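Aminotransferase (Streptomyces pactum, PDB 4ZM4) belongs to the class-III aminotransferases, a family of pyridoxal-phosphate-dependent enzymes, and is modelled as a two-chain assembly. Local coordinates at residues S17-G20 / I21-V24; G27-S31 / S32-A36. The protein carries 1 engineered substitution. All coordinates share one frame; numbering follows the deposited sequence.

Interaction 1: S17-G20 / I21-V24; sequences SLDG and IKSV
L18 and K22, one helical turn apart, bring their side chains together at a slant, and the closest approach is between L18 CG and K22 CE at 4.2 Å. With CG beside its own backbone N (chi1 -74°), K22 starts out past the L18 carbonyl, CG 3.4 Å from L18 O, and the extended chain beyond reaches the leucine. Its ammonium group does not meet D19 directly: one water donates to D19 OD1 at 2.7 Å and accepts from K22 NZ, bridging the opposite charges. I21 places CG1 off the end of the S17 carbonyl, 3.4 Å from S17 O. Main-chain bonds from I21 N to S17 O and from K22 N to L18 O are the i-to-i+4 pairs of an alpha helix. Beyond them the pattern tightens at G20 O, which takes two donors from one face of its plane, S23 N at 3.3 Å, well above that plane, and S23 OG at 3.0 Å, tilted only 22° from it. Most of the contact lies on the surface helix 14-22, which rests S17, L18 and I21 on V43, just before strand 44-48, while L18 packs on P96 and I21 on H97 of the second subunit.

Interaction 2: G27-S31 / S32-A36; sequences GGVSS and SMRAA. With P3B ((3E,4R,5R)-4,5-dihydroxy-3-{[(Z)-{3-hydroxy-2-methyl-5-[(phosphonooxy)methyl]pyridin-4(1H)-ylidene}methyl]imino}cyclohex-1-ene-1-carboxylic acid), chain H.
A35 N gives S31 O a weak bond (3.0 Å, 132° at the hydrogen) where residues 32-35 take helical backbone angles and lead into a type I turn from M33 to A36, closed by A36 N to M33 O. Inside the bend V29 meets A35 flank to flank, with V29 CB and A35 CB 3.8 Å apart, and V29 CG2 sits against A35 CA. The valine and R34 side chains run at about a right angle to one another. S31 and R34 converge on one carboxylate oxygen of P3B, OAD. S31 OG, turned away from its backbone N (chi1 159°), donates to OAD at 2.7 Å; R34 NE donates to it at 3.0 Å, the oxygen lying at the guanidinium edge near its plane. A bend at chi3 (-76°) brings the guanidinium alongside the serine, S31 CB 3.5 Å from R34 NH2. R34 NH2 hydrogen-bonds to the carbonyl oxygens of G309 and A312 of the second subunit, which should help hold the group's rotation; the positive charge of R34 probably favours the ligand's carboxylate form. The bend lies in the loop between helix 14-22 and strand 44-48, buried against the second subunit, where S30 OG bonds to F119 N within that subunit's strand 116-120.

How the interactions relate
Interactions 1 and 2 follow one another along the chain, their centres about 12 Å apart, and they illustrate how an N-terminal segment can run from the surface of a dimer into its ligand pocket. They touch directly: I21 CG2 lies 3.5 Å from G28 O, and K22 CG is the same distance from G28 CA. Interaction 1 has its centre about 28 Å from the centre of the chain, against about 17 Å for the buried interaction 2. P96 of the second subunit packs on L18 in the first and on V29 in the second. Interaction 2 supplies pocket residues; backbone nitrogens of G309 and V310 of the second subunit also hold P3B, alongside G123, T124, N223 and D251 of the contact's own chain.

Interaction 1: S17-G20 / I21-V24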
loop_
_atom_site.group_PDB
_atom_site.type_symbol
_atom_site.label_atom_id
_atom_site.label_comp_id
_atom_site.label_asym_id
_atom_site.label_seq_id
_atom_site.Cartn_x
_atom_site.Cartn_y
_atom_site.Cartn_z
ATOM N N SER B 17 6.247 7.016 26.619
ATOM C CA SER B 17 5.507 6.068 25.809
ATOM C C SER B 17 6.054 6.060 24.390
ATOM O O SER B 17 6.192 4.993 23.789
ATOM C CB SER B 17 4.008 6.379 25.862
ATOM O OG SER B 17 3.373 5.864 24.710
ATOM N N LEU B 18 6.427 7.231 23.866
ATOM C CA LEU B 18 7.156 7.314 22.576
ATOM C C LEU B 18 8.520 6.613 22.579
ATOM O O LEU B 18 8.896 5.985 21.598
ATOM C CB LEU B 18 7.351 8.761 22.126
ATOM C CG LEU B 18 8.003 8.954 20.745
ATOM C CD1 LEU B 18 7.241 8.260 19.636
ATOM C CD2 LEU B 18 8.148 10.429 20.392
ATOM N N ASP B 19 9.247 6.691 23.680
ATOM C CA ASP B 19 10.526 5.987 23.801
ATOM C C ASP B 19 10.310 4.484 23.763
ATOM O O ASP B 19 11.125 3.767 23.183
ATOM C CB ASP B 19 11.288 6.391 25.094
ATOM C CG ASP B 19 11.949 7.774 24.986
ATOM O OD1 ASP B 19 12.307 8.201 23.876
ATOM O OD2 ASP B 19 12.131 8.446 26.025
ATOM N N GLY B 20 9.229 4.007 24.382
ATOM C CA GLY B 20 8.852 2.608 24.312
ATOM C C GLY B 20 8.566 2.199 22.881
ATOM O O GLY B 20 8.978 1.117 22.411
ATOM N N ILE B 21 7.903 3.076 22.160
ATOM C CA ILE B 21 7.565 2.788 20.763
ATOM C C ILE B 21 8.845 2.668 19.937
ATOM O O ILE B 21 8.964 1.741 19.115
ATOM C CB ILE B 21 6.570 3.824 20.209
ATOM C CG1 ILE B 21 5.198 3.600 20.863
ATOM C CG2 ILE B 21 6.480 3.749 18.701
ATOM C CD1 ILE B 21 4.222 4.757 20.652
ATOM N N LYS B 22 9.803 3.557 20.206
ATOM C CA LYS B 22 11.083 3.610 19.466
ATOM C C LYS B 22 11.960 2.416 19.676
ATOM O O LYS B 22 12.843 2.160 18.864
ATOM C CB LYS B 22 11.874 4.852 19.823
ATOM C CG LYS B 22 11.319 6.115 19.234
ATOM C CD LYS B 22 12.095 7.325 19.712
ATOM C CE LYS B 22 11.741 8.565 18.892
ATOM N NZ LYS B 22 12.534 9.748 19.337
ATOM N N SER B 23 11.757 1.667 20.746
ATOM C CA SER B 23 12.587 0.472 20.919
ATOM C C SER B 23 12.158 -0.659 19.960
ATOM O O SER B 23 12.929 -1.595 19.761
ATOM C CB SER B 23 12.558 -0.016 22.377
ATOM O OG SER B 23 11.334 -0.694 22.626
ATOM N N VAL B 24 10.935 -0.600 19.413
ATOM C CA VAL B 24 10.469 -1.622 18.437
ATOM C C VAL B 24 10.052 -1.078 17.048
ATOM O O VAL B 24 9.993 -1.845 16.094
ATOM C CB VAL B 24 9.335 -2.506 18.999
ATOM C CG1 VAL B 24 9.826 -3.241 20.254
ATOM C CG2 VAL B 24 8.101 -1.694 19.330
HETATM O O HOH W 1 11.380 9.759 21.932
#

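Interaction 2: G27-S31 / S32-A36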
loop_
_atom_site.group_PDB
_atom_site.type_symbol
_atom_site.label_atom_id
_atom_site.label_comp_id
_atom_site.label_asym_id
_atom_site.label_seq_id
_atom_site.Cartn_x
_atom_site.Cartn_y
_atom_site.Cartn_z
ATOM N N GLY B 27 12.954 4.534 14.501
ATOM C CA GLY B 27 12.658 5.946 14.295
ATOM C C GLY B 27 11.395 6.467 14.979
ATOM O O GLY B 27 11.125 7.677 14.957
ATOM N N GLY B 28 10.619 5.572 15.578
ATOM C CA GLY B 28 9.430 5.994 16.313
ATOM C C GLY B 28 8.153 5.982 15.479
ATOM O O GLY B 28 7.078 5.904 16.036
ATOM N N VAL B 29 8.260 6.131 14.156
ATOM C CA VAL B 29 7.077 6.068 13.304
ATOM C C VAL B 29 7.489 5.446 11.987
ATOM O O VAL B 29 8.638 5.603 11.552
ATOM C CB VAL B 29 6.379 7.450 13.051
ATOM C CG1 VAL B 29 4.989 7.255 12.470
ATOM C CG2 VAL B 29 6.260 8.276 14.315
ATOM N N SER B 30 6.549 4.755 11.349
ATOM C CA SER B 30 6.832 4.010 10.137
ATOM C C SER B 30 7.215 4.903 8.947
ATOM O O SER B 30 8.005 4.496 8.073
ATOM C CB SER B 30 5.666 3.080 9.799
ATOM O OG SER B 30 5.568 2.033 10.753
ATOM N N SER B 31 6.675 6.119 8.930
ATOM C CA SER B 31 6.942 7.060 7.857
ATOM C C SER B 31 7.961 8.108 8.320
ATOM O O SER B 31 7.732 8.830 9.300
ATOM C CB SER B 31 5.663 7.748 7.406
ATOM O OG SER B 31 5.970 8.963 6.750
ATOM N N SER B 32 9.058 8.225 7.572
ATOM C CA SER B 32 10.135 9.171 7.903
ATOM C C SER B 32 9.668 10.626 8.133
ATOM O O SER B 32 10.221 11.297 8.994
ATOM C CB SER B 32 11.265 9.130 6.841
ATOM O OG SER B 32 11.984 7.920 6.889
ATOM N N MET B 33 8.664 11.097 7.385
ATOM C CA MET B 33 8.154 12.455 7.585
ATOM C C MET B 33 7.366 12.551 8.888
ATOM O O MET B 33 7.602 13.461 9.705
ATOM C CB MET B 33 7.231 12.901 6.458
ATOM C CG MET B 33 7.884 13.062 5.094
ATOM S SD MET B 33 7.256 11.825 3.908
ATOM C CE MET B 33 8.538 10.603 4.136
ATOM N N ARG B 34 6.423 11.624 9.084
ATOM C CA ARG B 34 5.533 11.666 10.239
ATOM C C ARG B 34 6.241 11.350 11.572
ATOM O O ARG B 34 5.663 11.520 12.640
ATOM C CB ARG B 34 4.321 10.748 10.037
ATOM C CG ARG B 34 3.417 11.144 8.890
ATOM C CD ARG B 34 2.143 10.316 8.843
ATOM N NE ARG B 34 2.362 8.962 8.323
ATOM C CZ ARG B 34 2.216 7.822 8.997
ATOM N NH1 ARG B 34 1.808 7.812 10.267
ATOM N NH2 ARG B 34 2.471 6.673 8.393
ATOM N N ALA B 35 7.490 10.909 11.507
ATOM C CA ALA B 35 8.302 10.737 12.715
ATOM C C ALA B 35 8.916 12.057 13.197
ATOM O O ALA B 35 9.369 12.138 14.343
ATOM C CB ALA B 35 9.384 9.687 12.488
ATOM N N ALA B 36 8.931 13.079 12.339
ATOM C CA ALA B 36 9.367 14.433 12.740
ATOM C C ALA B 36 8.190 15.378 13.007
ATOM O O ALA B 36 8.373 16.589 13.172
ATOM C CB ALA B 36 10.262 15.020 11.644
HETATM O OAH P3B H . 1.541 6.599 -0.364
HETATM P PBA P3B H . 0.319 7.397 0.255
HETATM O OAI P3B H . 0.885 7.992 1.509
HETATM O OAC P3B H . -0.882 6.523 0.580
HETATM O OAQ P3B H . 0.058 8.565 -0.913
HETATM C CAM P3B H . 1.152 9.239 -1.616
HETATM C CAV P3B H . 0.673 10.464 -2.010
HETATM C CAL P3B H . 0.318 10.604 -3.344
HETATM N NAP P3B H . -0.213 11.818 -3.760
HETATM C CAU P3B H . -0.401 12.855 -2.875
HETATM C CAA P3B H . -0.896 14.060 -3.297
HETATM C CAW P3B H . -0.028 12.731 -1.611
HETATM O OAE P3B H . -0.237 13.789 -0.795
HETATM C CAX P3B H . 0.488 11.540 -1.099
HETATM C CAJ P3B H . 0.888 11.444 0.280
HETATM N NAO P3B H . 0.929 12.548 1.100
HETATM C CAT P3B H . 1.418 12.495 2.380
HETATM C CAK P3B H . 2.099 11.391 2.965
HETATM C CAS P3B H . 2.654 11.400 4.240
HETATM C CAR P3B H . 3.266 10.262 4.800
HETATM O OAD P3B H . 3.668 10.234 5.974
HETATM O OAB P3B H . 3.510 9.273 4.153
HETATM C CAN P3B H . 2.389 12.386 5.107
HETATM C CAY P3B H . 1.545 13.586 4.647
HETATM O OAF P3B H . 2.228 14.697 5.258
HETATM C CAZ P3B H . 1.353 13.748 3.084
HETATM O OAG P3B H . 0.227 14.590 2.639
HETATM O O HOH W 2 9.710 9.329 16.321
#